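Local coordinates for conserved hypothetical protein (Nitrosomonas europaea, PDB 1XFS) that is of unknown function but belongs to the AHA1 family, named after activators of the Hsp90 ATPase, within the Bet v 1-like clan, at residues L10-K15 with M147-G152; V40-S45 with I157-E162; T61-P66 with F71-C76; F77-V80 with L86-T89; A133-N136 with Q140-L143. All blocks are in the same frame, centred on the assembly; numbering follows the deposited sequence.

Interaction 1. Residues L10-K15 with M147-G152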
# COMPACT_ATOMS: atom_id res chain seq x y z
N LEU A 10 1.11 13.93 -11.79
CA LEU A 10 0.33 12.80 -11.29
C LEU A 10 -0.56 13.07 -10.09
O LEU A 10 -1.45 12.27 -9.80
CB LEU A 10 1.27 11.66 -10.94
CG LEU A 10 2.31 11.28 -11.99
CD1 LEU A 10 3.31 10.29 -11.42
CD2 LEU A 10 1.60 10.70 -13.20
N ASP A 11 -0.34 14.18 -9.39
CA ASP A 11 -1.11 14.46 -8.19
C ASP A 11 -2.02 15.67 -8.22
O ASP A 11 -1.76 16.65 -8.92
CB ASP A 11 -0.15 14.61 -7.00
CG ASP A 11 0.83 13.47 -6.90
OD1 ASP A 11 0.43 12.33 -7.19
OD2 ASP A 11 1.99 13.71 -6.52
N LEU A 12 -3.11 15.58 -7.46
CA LEU A 12 -4.06 16.68 -7.35
C LEU A 12 -4.14 17.00 -5.86
O LEU A 12 -4.25 16.09 -5.03
CB LEU A 12 -5.43 16.28 -7.89
CG LEU A 12 -5.48 16.01 -9.40
CD1 LEU A 12 -6.89 15.56 -9.79
CD2 LEU A 12 -5.09 17.27 -10.17
N MSE A 13 -4.06 18.28 -5.51
CA MSE A 13 -4.10 18.67 -4.10
C MSE A 13 -5.23 19.64 -3.78
O MSE A 13 -5.70 20.38 -4.65
CB MSE A 13 -2.76 19.29 -3.70
CG MSE A 13 -2.62 19.56 -2.20
SE MSE A 13 -0.90 20.27 -1.68
CE MSE A 13 -1.34 22.15 -1.67
N LEU A 14 -5.66 19.63 -2.53
CA LEU A 14 -6.72 20.51 -2.05
C LEU A 14 -6.41 20.93 -0.61
O LEU A 14 -6.18 20.08 0.24
CB LEU A 14 -8.07 19.78 -2.10
CG LEU A 14 -9.32 20.55 -1.68
CD1 LEU A 14 -9.53 21.75 -2.59
CD2 LEU A 14 -10.52 19.63 -1.74
N LYS A 15 -6.40 22.23 -0.35
CA LYS A 15 -6.13 22.72 1.00
C LYS A 15 -7.31 23.54 1.51
O LYS A 15 -7.82 24.40 0.80
CB LYS A 15 -4.86 23.57 1.03
CG LYS A 15 -4.40 23.94 2.44
CD LYS A 15 -3.12 24.76 2.44
CE LYS A 15 -3.36 26.17 1.91
NZ LYS A 15 -4.33 26.91 2.76
N MSE A 147 -13.32 14.59 -14.03
CA MSE A 147 -14.33 13.87 -13.27
C MSE A 147 -14.90 14.76 -12.17
O MSE A 147 -15.81 14.35 -11.44
CB MSE A 147 -13.71 12.61 -12.66
CG MSE A 147 -14.67 11.44 -12.53
SE MSE A 147 -15.13 10.69 -14.25
CE MSE A 147 -13.62 9.52 -14.47
N GLY A 148 -14.36 15.97 -12.05
CA GLY A 148 -14.84 16.89 -11.03
C GLY A 148 -14.17 16.71 -9.69
O GLY A 148 -14.81 16.82 -8.64
N PHE A 149 -12.86 16.45 -9.70
CA PHE A 149 -12.11 16.25 -8.46
C PHE A 149 -12.14 17.49 -7.56
O PHE A 149 -12.56 17.41 -6.41
CB PHE A 149 -10.66 15.87 -8.78
CG PHE A 149 -9.74 15.96 -7.59
CD1 PHE A 149 -9.07 17.15 -7.30
CD2 PHE A 149 -9.57 14.87 -6.74
CE1 PHE A 149 -8.24 17.25 -6.18
CE2 PHE A 149 -8.74 14.96 -5.62
CZ PHE A 149 -8.08 16.15 -5.34
N HIS A 150 -11.68 18.62 -8.09
CA HIS A 150 -11.64 19.84 -7.31
C HIS A 150 -13.00 20.22 -6.74
O HIS A 150 -13.12 20.45 -5.53
CB HIS A 150 -11.08 20.99 -8.16
CG HIS A 150 -10.93 22.28 -7.41
ND1 HIS A 150 -12.00 23.09 -7.11
CD2 HIS A 150 -9.84 22.88 -6.89
CE1 HIS A 150 -11.57 24.14 -6.43
NE2 HIS A 150 -10.26 24.04 -6.28
N GLU A 151 -14.02 20.27 -7.58
CA GLU A 151 -15.36 20.62 -7.12
C GLU A 151 -15.91 19.56 -6.17
O GLU A 151 -16.41 19.88 -5.09
CB GLU A 151 -16.33 20.76 -8.30
CG GLU A 151 -17.74 21.15 -7.88
CD GLU A 151 -18.73 21.12 -9.04
OE1 GLU A 151 -19.91 21.50 -8.82
OE2 GLU A 151 -18.34 20.73 -10.15
N GLY A 152 -15.81 18.30 -6.58
CA GLY A 152 -16.30 17.21 -5.77
C GLY A 152 -15.68 17.15 -4.40
O GLY A 152 -16.39 17.18 -3.39
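L12 and F149 form an apolar helix-on-sheet contact, where the first turn of helix 149-167 comes down on strand 11-18 at one margin of the long antiparallel sheet. The leucine lies over one face of the phenyl ring. Its CB sits 3.8 Å from the F149 ring centroid and 25° off the normal, a CH-pi contact, and the closest atoms are L12 CB and F149 CE1 at 3.4 Å. Further out, L12 CD1 reaches back over the root of the ring, 3.6 Å from F149 CG, so the two side chains overlap head to tail. With CG anti to the backbone N (chi1 167°), F149 throws its ring from the helix onto the strand.

The contact thins away from this pair. M13 O stands at the ring's edge, near its plane, and L14 CD1 approaches H150 NE2 no closer than 4.4 Å. F149 is meanwhile packed by its own surroundings: A133 on the neighbouring strand, W153 one turn on, and H144 edge-to-face. Cutting F149 back to an alanine is likely to open a gap between strand and helix and leave L12 without the ring face it rests on.

G148 sets up the approach. Its positive phi closes the preceding helical run in a Schellman motif, yet it is also the N-cap of helix 149-167, its O accepting from G152 N at 2.7 Å. A long C-terminal helix laid against a curved antiparallel sheet is the signature of the helix-grip fold of Bet v 1-like proteins.

Interaction 2. Residues V40-S45 with I157-E162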
# COMPACT_ATOMS: atom_id res chain seq x y z
N VAL A 40 -19.24 11.72 0.35
CA VAL A 40 -19.60 11.90 -1.05
C VAL A 40 -20.44 13.16 -1.18
O VAL A 40 -21.24 13.48 -0.30
CB VAL A 40 -20.40 10.68 -1.61
CG1 VAL A 40 -19.51 9.45 -1.61
CG2 VAL A 40 -21.65 10.44 -0.79
N PRO A 41 -20.25 13.91 -2.27
CA PRO A 41 -21.00 15.14 -2.51
C PRO A 41 -22.43 14.87 -2.94
O PRO A 41 -22.67 14.11 -3.87
CB PRO A 41 -20.19 15.82 -3.61
CG PRO A 41 -19.68 14.65 -4.40
CD PRO A 41 -19.24 13.69 -3.32
N LYS A 42 -23.38 15.47 -2.23
CA LYS A 42 -24.80 15.31 -2.54
C LYS A 42 -25.01 15.75 -3.99
O LYS A 42 -24.22 16.53 -4.52
CB LYS A 42 -25.65 16.16 -1.60
CG LYS A 42 -25.44 15.85 -0.13
CD LYS A 42 -26.34 16.69 0.75
CE LYS A 42 -26.15 16.33 2.22
NZ LYS A 42 -27.04 17.10 3.12
N PRO A 43 -26.09 15.28 -4.64
CA PRO A 43 -27.10 14.36 -4.13
C PRO A 43 -26.64 12.92 -3.89
O PRO A 43 -27.42 12.08 -3.44
CB PRO A 43 -28.20 14.45 -5.19
CG PRO A 43 -27.42 14.64 -6.44
CD PRO A 43 -26.39 15.67 -6.03
N TRP A 44 -25.38 12.64 -4.21
CA TRP A 44 -24.84 11.30 -3.99
C TRP A 44 -24.93 10.96 -2.52
O TRP A 44 -25.02 11.86 -1.68
CB TRP A 44 -23.37 11.23 -4.42
CG TRP A 44 -23.15 11.21 -5.89
CD1 TRP A 44 -23.51 12.18 -6.78
CD2 TRP A 44 -22.51 10.18 -6.65
NE1 TRP A 44 -23.12 11.82 -8.05
CE2 TRP A 44 -22.50 10.59 -8.00
CE3 TRP A 44 -21.94 8.94 -6.31
CZ2 TRP A 44 -21.94 9.82 -9.02
CZ3 TRP A 44 -21.38 8.17 -7.33
CH2 TRP A 44 -21.38 8.61 -8.66
N SER A 45 -24.91 9.67 -2.20
CA SER A 45 -24.99 9.24 -0.82
C SER A 45 -24.22 7.95 -0.59
O SER A 45 -23.72 7.34 -1.54
CB SER A 45 -26.46 9.04 -0.42
OG SER A 45 -27.07 8.06 -1.25
N ILE A 157 -15.55 18.47 1.69
CA ILE A 157 -14.94 19.11 2.84
C ILE A 157 -15.93 20.10 3.46
O ILE A 157 -16.00 20.25 4.68
CB ILE A 157 -13.64 19.86 2.45
CG1 ILE A 157 -12.69 18.89 1.75
CG2 ILE A 157 -12.98 20.44 3.69
CD1 ILE A 157 -12.39 17.63 2.53
N THR A 158 -16.71 20.77 2.62
CA THR A 158 -17.70 21.72 3.12
C THR A 158 -18.77 20.97 3.92
O THR A 158 -19.21 21.43 4.97
CB THR A 158 -18.36 22.50 1.96
OG1 THR A 158 -17.36 23.31 1.32
CG2 THR A 158 -19.48 23.40 2.48
N GLN A 159 -19.16 19.80 3.42
CA GLN A 159 -20.15 18.98 4.11
C GLN A 159 -19.60 18.48 5.43
O GLN A 159 -20.31 18.37 6.43
CB GLN A 159 -20.55 17.80 3.22
CG GLN A 159 -21.25 18.23 1.95
CD GLN A 159 -21.55 17.08 1.00
OE1 GLN A 159 -22.20 17.27 -0.03
NE2 GLN A 159 -21.06 15.89 1.33
N LEU A 160 -18.30 18.19 5.45
CA LEU A 160 -17.65 17.71 6.66
C LEU A 160 -17.68 18.78 7.75
O LEU A 160 -18.11 18.52 8.88
CB LEU A 160 -16.19 17.34 6.37
CG LEU A 160 -15.31 16.96 7.56
CD1 LEU A 160 -15.94 15.80 8.32
CD2 LEU A 160 -13.91 16.59 7.08
N GLU A 161 -17.24 19.99 7.41
CA GLU A 161 -17.23 21.07 8.38
C GLU A 161 -18.63 21.35 8.90
O GLU A 161 -18.81 21.60 10.09
CB GLU A 161 -16.65 22.34 7.75
CG GLU A 161 -16.29 23.41 8.77
CD GLU A 161 -15.76 24.68 8.13
OE1 GLU A 161 -15.29 25.57 8.88
OE2 GLU A 161 -15.81 24.79 6.89
N GLU A 162 -19.62 21.29 8.02
CA GLU A 162 -21.00 21.53 8.41
C GLU A 162 -21.50 20.47 9.39
O GLU A 162 -22.21 20.78 10.35
CB GLU A 162 -21.90 21.54 7.17
CG GLU A 162 -23.38 21.73 7.47
CD GLU A 162 -24.23 21.68 6.22
OE1 GLU A 162 -24.29 20.62 5.57
OE2 GLU A 162 -24.84 22.72 5.88
O HOH W 1 -25.26 19.15 2.92
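Q159 reaches the V40-K42 loop by setting its CG anti to its carbonyl carbon (chi1 -65°) and running extended beyond it, which carries the terminal amide straight off the helix to the loop backbone. There it grips both sides of P41 at once. Q159 NE2 donates to V40 O over 2.9 Å, and Q159 OE1 accepts from K42 N at 3.1 Å; both bonds are nearly straight. P41 has no N-H to offer, so the amide uses the carbonyl before it and the N-H after it.

The two bonds differ in how they meet the acceptor. K42 N lies in the carbonyl plane of Q159, on a lone pair of OE1. V40 O lies close to the Q159 amide plane, but NE2 comes to it from above the V40 carbonyl plane, 47° out. With both ends held, the amide is unlikely to turn over. P41 CA, 3.5 Å from Q159 OE1, and K42 CG, also 3.5 Å from that oxygen, close in around it.

Farther along the helix the link is looser. K42 stretches out to bring NZ within 2.7 Å of a water, which in turn donates to E162 OE1 at 3.2 Å; the opposite charges of K42 and E162 are bridged rather than paired directly.

P41 itself packs on T155 and T156, earlier in the same helix, while V40 turns its side chain to M63 of strand 58-64. A glutamine amide bracketing a proline thus ties the loop before strand 45-51 to the C-terminal helix of the Bet v 1-like fold.

Interaction 3. Residues T61-P66 with F71-C76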
# COMPACT_ATOMS: atom_id res chain seq x y z
N THR A 61 -16.79 1.07 1.14
CA THR A 61 -17.91 2.00 1.04
C THR A 61 -18.76 1.67 -0.17
O THR A 61 -18.27 1.13 -1.15
CB THR A 61 -17.42 3.46 0.92
OG1 THR A 61 -16.62 3.60 -0.26
CG2 THR A 61 -16.59 3.85 2.13
N VAL A 62 -20.06 1.95 -0.07
CA VAL A 62 -20.96 1.72 -1.19
C VAL A 62 -21.56 3.06 -1.53
O VAL A 62 -22.30 3.64 -0.73
CB VAL A 62 -22.09 0.74 -0.85
CG1 VAL A 62 -23.02 0.60 -2.05
CG2 VAL A 62 -21.51 -0.62 -0.48
N MSE A 63 -21.20 3.58 -2.70
CA MSE A 63 -21.69 4.87 -3.15
C MSE A 63 -22.91 4.71 -4.06
O MSE A 63 -22.96 3.80 -4.89
CB MSE A 63 -20.59 5.60 -3.91
CG MSE A 63 -19.38 5.96 -3.05
SE MSE A 63 -17.92 6.60 -4.13
CE MSE A 63 -18.71 8.24 -4.77
N GLN A 64 -23.88 5.60 -3.90
CA GLN A 64 -25.08 5.56 -4.72
C GLN A 64 -25.21 6.91 -5.43
O GLN A 64 -25.18 7.96 -4.78
CB GLN A 64 -26.32 5.31 -3.86
CG GLN A 64 -27.60 5.13 -4.65
CD GLN A 64 -28.81 4.85 -3.77
OE1 GLN A 64 -28.88 3.82 -3.09
NE2 GLN A 64 -29.77 5.77 -3.78
N ASP A 65 -25.34 6.87 -6.75
CA ASP A 65 -25.47 8.10 -7.52
C ASP A 65 -26.94 8.53 -7.57
O ASP A 65 -27.82 7.80 -7.11
CB ASP A 65 -24.91 7.93 -8.94
CG ASP A 65 -25.61 6.85 -9.74
OD1 ASP A 65 -26.78 6.55 -9.47
OD2 ASP A 65 -24.98 6.31 -10.68
N PRO A 66 -27.23 9.73 -8.10
CA PRO A 66 -28.62 10.17 -8.16
C PRO A 66 -29.51 9.28 -9.02
O PRO A 66 -30.73 9.29 -8.88
CB PRO A 66 -28.51 11.60 -8.71
CG PRO A 66 -27.27 11.54 -9.54
CD PRO A 66 -26.33 10.74 -8.68
N PHE A 71 -22.25 1.61 -6.24
CA PHE A 71 -20.89 1.27 -6.62
C PHE A 71 -20.06 0.91 -5.39
O PHE A 71 -19.64 1.78 -4.63
CB PHE A 71 -20.23 2.43 -7.37
CG PHE A 71 -21.00 2.90 -8.57
CD1 PHE A 71 -22.05 3.80 -8.43
CD2 PHE A 71 -20.68 2.44 -9.84
CE1 PHE A 71 -22.78 4.23 -9.54
CE2 PHE A 71 -21.40 2.87 -10.96
CZ PHE A 71 -22.45 3.77 -10.81
N PRO A 72 -19.85 -0.40 -5.15
CA PRO A 72 -19.06 -0.83 -4.00
C PRO A 72 -17.59 -0.45 -4.21
O PRO A 72 -17.01 -0.76 -5.25
CB PRO A 72 -19.28 -2.34 -3.99
CG PRO A 72 -19.42 -2.66 -5.45
CD PRO A 72 -20.34 -1.56 -5.92
N ASN A 73 -17.01 0.22 -3.22
CA ASN A 73 -15.61 0.65 -3.29
C ASN A 73 -14.85 -0.08 -2.19
O ASN A 73 -15.31 -0.16 -1.06
CB ASN A 73 -15.49 2.16 -3.07
CG ASN A 73 -16.58 2.95 -3.76
OD1 ASN A 73 -17.74 2.93 -3.35
ND2 ASN A 73 -16.21 3.66 -4.83
N SER A 74 -13.67 -0.60 -2.53
CA SER A 74 -12.86 -1.31 -1.56
C SER A 74 -11.44 -0.77 -1.58
O SER A 74 -10.79 -0.73 -2.63
CB SER A 74 -12.86 -2.81 -1.87
OG SER A 74 -12.10 -3.54 -0.92
N GLY A 75 -10.96 -0.34 -0.42
CA GLY A 75 -9.62 0.20 -0.33
C GLY A 75 -8.89 -0.35 0.87
O GLY A 75 -9.43 -1.19 1.61
N CYS A 76 -7.67 0.12 1.08
CA CYS A 76 -6.83 -0.35 2.19
C CYS A 76 -6.12 0.82 2.86
O CYS A 76 -5.57 1.68 2.19
CB CYS A 76 -5.79 -1.33 1.62
SG CYS A 76 -4.74 -2.15 2.82
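T61 and N73 make the tight end of this contact, a hydrogen-bonded antiparallel pair in which T61 N donates to N73 O at 2.9 Å and N73 N returns to T61 O at 2.6 Å. Two residues on, M63 and F71 repeat the scheme: M63 N reaches F71 O over 3.1 Å, and F71 N meets M63 O at 2.7 Å. Between these pairs V62 faces P72 at a non-hydrogen-bonded position, where the proline's missing N-H costs the pairing nothing.

Strands 58-64 and 70-81 thereby form a beta hairpin within the seven-stranded sheet, their short segments running at 148° to each other. On the face carrying T61, M63, F71 and N73, T61 OG1 packs 3.4 Å from N73 CB, and the selenomethionine M63 runs across N73 almost perpendicularly before meeting V40 and W44. V62 and P72 occupy the other face.

Toward the turn the packing gives way to solvent. The F71 ring is exposed, and what it meets across the hairpin lies at its rim: D65 OD2 comes 3.2 Å from F71 CE1, near the ring plane, with carboxylate and ring tilted 67° apart. D65 reaches that rim with its CG set between backbone N and carbonyl carbon (chi1 60°), while its other oxygen, OD1, accepts from N69 N in the turn.

Interaction 4. Residues F77-V80 with L86-T89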
# COMPACT_ATOMS: atom_id res chain seq x y z
N PHE A 77 -6.12 0.86 4.19
CA PHE A 77 -5.40 1.92 4.90
C PHE A 77 -3.90 1.59 4.87
O PHE A 77 -3.51 0.44 4.99
CB PHE A 77 -5.89 2.04 6.35
CG PHE A 77 -7.25 2.66 6.48
CD1 PHE A 77 -7.45 4.01 6.17
CD2 PHE A 77 -8.35 1.90 6.86
CE1 PHE A 77 -8.74 4.58 6.23
CE2 PHE A 77 -9.64 2.45 6.93
CZ PHE A 77 -9.82 3.80 6.61
N LEU A 78 -3.08 2.61 4.69
CA LEU A 78 -1.63 2.42 4.64
C LEU A 78 -0.92 3.06 5.82
O LEU A 78 0.12 2.58 6.27
CB LEU A 78 -1.08 2.99 3.34
CG LEU A 78 -1.69 2.42 2.07
CD1 LEU A 78 -1.11 3.14 0.86
CD2 LEU A 78 -1.40 0.91 1.98
N GLU A 79 -1.46 4.18 6.30
CA GLU A 79 -0.89 4.87 7.44
C GLU A 79 -2.01 5.50 8.24
O GLU A 79 -2.94 6.09 7.68
CB GLU A 79 0.10 5.97 7.01
CG GLU A 79 0.66 6.74 8.21
CD GLU A 79 1.58 7.89 7.84
OE1 GLU A 79 1.71 8.83 8.65
OE2 GLU A 79 2.19 7.86 6.74
N VAL A 80 -1.93 5.34 9.56
CA VAL A 80 -2.91 5.90 10.47
C VAL A 80 -2.12 6.55 11.60
O VAL A 80 -1.71 5.88 12.55
CB VAL A 80 -3.84 4.82 11.07
CG1 VAL A 80 -4.88 5.48 11.97
CG2 VAL A 80 -4.53 4.05 9.94
N LEU A 86 -3.63 10.45 7.50
CA LEU A 86 -4.40 9.28 7.12
C LEU A 86 -4.12 9.02 5.65
O LEU A 86 -4.22 9.92 4.82
CB LEU A 86 -5.89 9.53 7.32
CG LEU A 86 -6.80 8.32 7.08
CD1 LEU A 86 -6.47 7.21 8.08
CD2 LEU A 86 -8.25 8.76 7.25
N ILE A 87 -3.73 7.79 5.34
CA ILE A 87 -3.45 7.43 3.96
C ILE A 87 -4.16 6.14 3.61
O ILE A 87 -4.06 5.16 4.35
CB ILE A 87 -1.94 7.20 3.70
CG1 ILE A 87 -1.14 8.48 4.03
CG2 ILE A 87 -1.71 6.80 2.24
CD1 ILE A 87 0.36 8.37 3.75
N TRP A 88 -4.92 6.15 2.52
CA TRP A 88 -5.60 4.93 2.08
C TRP A 88 -5.43 4.83 0.57
O TRP A 88 -5.16 5.83 -0.09
CB TRP A 88 -7.08 4.93 2.48
CG TRP A 88 -7.92 5.99 1.84
CD1 TRP A 88 -8.52 5.94 0.61
CD2 TRP A 88 -8.26 7.26 2.39
NE1 TRP A 88 -9.21 7.10 0.37
CE2 TRP A 88 -9.06 7.93 1.45
CE3 TRP A 88 -7.95 7.90 3.60
CZ2 TRP A 88 -9.57 9.21 1.67
CZ3 TRP A 88 -8.46 9.18 3.82
CH2 TRP A 88 -9.26 9.82 2.86
N THR A 89 -5.55 3.63 0.04
CA THR A 89 -5.38 3.45 -1.39
C THR A 89 -6.44 2.52 -1.97
O THR A 89 -6.96 1.65 -1.26
CB THR A 89 -3.98 2.86 -1.72
OG1 THR A 89 -3.82 2.78 -3.14
CG2 THR A 89 -3.82 1.46 -1.12
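F77 sends its ring obliquely between L86 and W88 on the opposing strand: F77 CD1 lies 3.9 Å from L86 CD1 and 3.8 Å from W88 CB. The indole itself leads away from the opposing strand, because W88 holds its CG between backbone N and carbonyl carbon (chi1 64°); its CB, not the ring system, makes the nearest approach. V80 completes this face, running next to L86 in the same direction, with V80 CG2 4.1 Å from L86 CD1.

On the reverse face E79 crosses I87 at a slant. The extended glutamate passes over the isoleucine, E79 OE2 stopping 3.5 Å from I87 CD1, while E79 OE1 takes a salt bridge from R85 and a hydrogen bond from T81. Next to them L78 CD1 packs 3.8 Å from T89 CG2 and also touches I87.

Two residues oppose one here. L78 N donates to I87 O at 2.8 Å, E79 N reaches the same oxygen only weakly at 3.4 Å, and I87 N answers to E79 O. L78 and E79 both face I87, a classic beta bulge that shifts the register by one residue in an otherwise regular antiparallel hairpin.

Strand 115-122 flanks strand 85-89 on its other side. The face of F77, V80, L86 and W88 is met by F59, by L53 and, from helix 22-30, by W26 and T30, whereas L78 and I87 pack on Y96 of the second subunit and T89 on its L92.

Interaction 5. Residues A133-N136 with Q140-L143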
# COMPACT_ATOMS: atom_id res chain seq x y z
N ALA A 133 -4.44 13.55 -3.86
CA ALA A 133 -4.83 12.32 -4.52
C ALA A 133 -3.71 11.99 -5.49
O ALA A 133 -3.41 12.77 -6.41
CB ALA A 133 -6.15 12.50 -5.27
N MSE A 134 -3.07 10.84 -5.27
CA MSE A 134 -1.95 10.39 -6.09
C MSE A 134 -2.42 9.42 -7.17
O MSE A 134 -3.16 8.47 -6.88
CB MSE A 134 -0.90 9.68 -5.22
CG MSE A 134 -0.38 10.51 -4.07
SE MSE A 134 0.77 9.42 -2.94
CE MSE A 134 2.35 9.54 -3.98
N HIS A 135 -2.01 9.66 -8.41
CA HIS A 135 -2.39 8.80 -9.52
C HIS A 135 -1.18 8.09 -10.11
O HIS A 135 -0.05 8.46 -9.83
CB HIS A 135 -3.10 9.62 -10.59
CG HIS A 135 -4.25 10.41 -10.07
ND1 HIS A 135 -4.10 11.66 -9.52
CD2 HIS A 135 -5.56 10.09 -9.94
CE1 HIS A 135 -5.27 12.08 -9.07
NE2 HIS A 135 -6.17 11.15 -9.31
N ASN A 136 -1.43 7.08 -10.95
CA ASN A 136 -0.34 6.33 -11.54
C ASN A 136 0.19 6.90 -12.85
O ASN A 136 1.35 6.67 -13.19
CB ASN A 136 -0.76 4.85 -11.73
CG ASN A 136 -2.09 4.68 -12.46
OD1 ASN A 136 -2.80 3.69 -12.24
ND2 ASN A 136 -2.42 5.62 -13.33
N GLN A 140 -4.52 9.51 -16.01
CA GLN A 140 -5.43 9.23 -14.92
C GLN A 140 -5.65 10.50 -14.10
O GLN A 140 -6.77 10.76 -13.65
CB GLN A 140 -4.87 8.10 -14.04
CG GLN A 140 -5.06 6.70 -14.62
CD GLN A 140 -6.20 5.94 -13.94
OE1 GLN A 140 -6.07 5.50 -12.79
NE2 GLN A 140 -7.32 5.79 -14.64
N ARG A 141 -4.59 11.28 -13.92
CA ARG A 141 -4.70 12.53 -13.17
C ARG A 141 -5.65 13.46 -13.92
O ARG A 141 -6.55 14.06 -13.33
CB ARG A 141 -3.33 13.22 -13.05
CG ARG A 141 -3.32 14.41 -12.10
CD ARG A 141 -2.45 15.55 -12.61
NE ARG A 141 -3.11 16.28 -13.70
CZ ARG A 141 -2.68 16.29 -14.96
NH1 ARG A 141 -3.36 16.99 -15.87
NH2 ARG A 141 -1.59 15.64 -15.31
N LYS A 142 -5.43 13.57 -15.22
CA LYS A 142 -6.25 14.42 -16.08
C LYS A 142 -7.70 13.95 -16.05
O LYS A 142 -8.63 14.76 -15.97
CB LYS A 142 -5.71 14.38 -17.51
CG LYS A 142 -6.42 15.29 -18.50
CD LYS A 142 -6.22 16.76 -18.16
CE LYS A 142 -6.82 17.65 -19.23
NZ LYS A 142 -6.60 19.10 -18.94
N LEU A 143 -7.89 12.63 -16.09
CA LEU A 143 -9.22 12.05 -16.06
C LEU A 143 -9.96 12.41 -14.78
O LEU A 143 -11.16 12.71 -14.80
CB LEU A 143 -9.14 10.52 -16.18
CG LEU A 143 -10.47 9.77 -16.13
CD1 LEU A 143 -11.35 10.19 -17.30
CD2 LEU A 143 -10.21 8.27 -16.18
O HOH W 2 -4.29 6.54 -11.20
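H135 and R141 bring their CA atoms to 5.7 Å where the chain leaves strand 127-134 and returns as helix 138-145. The histidine points toward the helix, and the helix backbone sits on its face: R141 CA lies 3.9 Å from the H135 ring centroid and 17° off the normal, a CH-pi contact. R141 CG adds a touch at 3.9 Å from H135 ND1, but the guanidinium then leads away, nearly perpendicular to the imidazole, to pair with E145 and bond E9 O.

N136 and Q140 meet beside this. N136 ND2 makes a tight approach to the aliphatic part of the glutamine, 3.1 Å from Q140 CG, and the two amide planes are about 30° apart. A bend at chi2 (-103°) turns the end of Q140 toward a water, which donates to Q140 OE1 at 2.6 Å and accepts from N136 N at 2.9 Å. This water lies in the plane of the H135 ring, at its edge.

Both imidazole nitrogens have partners: ND1 bonds L10 O on strand 11-18, and NE2 bonds H144 ND1 on the helix. A leucine in its place would probably leave L10 O and H144 ND1 without these mates and take the flat face from under R141 CA. H135 O, accepting from R97 of the second subunit, ties the corner to the dimer partner, while the ND1 and NE2 bonds together fix the ring's rotation.

Interactions 1 and 5 adjoin, with centres about 9 Å apart: L12 O meets A133 N at 2.8 Å, and both contacts reach the second subunit. Interactions 1 and 2 share helix 149-167, touching lightly where L14 packs on I157. Interaction 2 passes on to interaction 3 through S45 O and Q64 N, 2.9 Å apart, and through W44 against D65 and P66. Interactions 3 and 4 use successive parts of strand 70-81, joined by C76 N and T89 O at 2.9 Å. Interactions 2 and 4 lie on opposite sides of the chain's centre, their own centres about 21 Å apart.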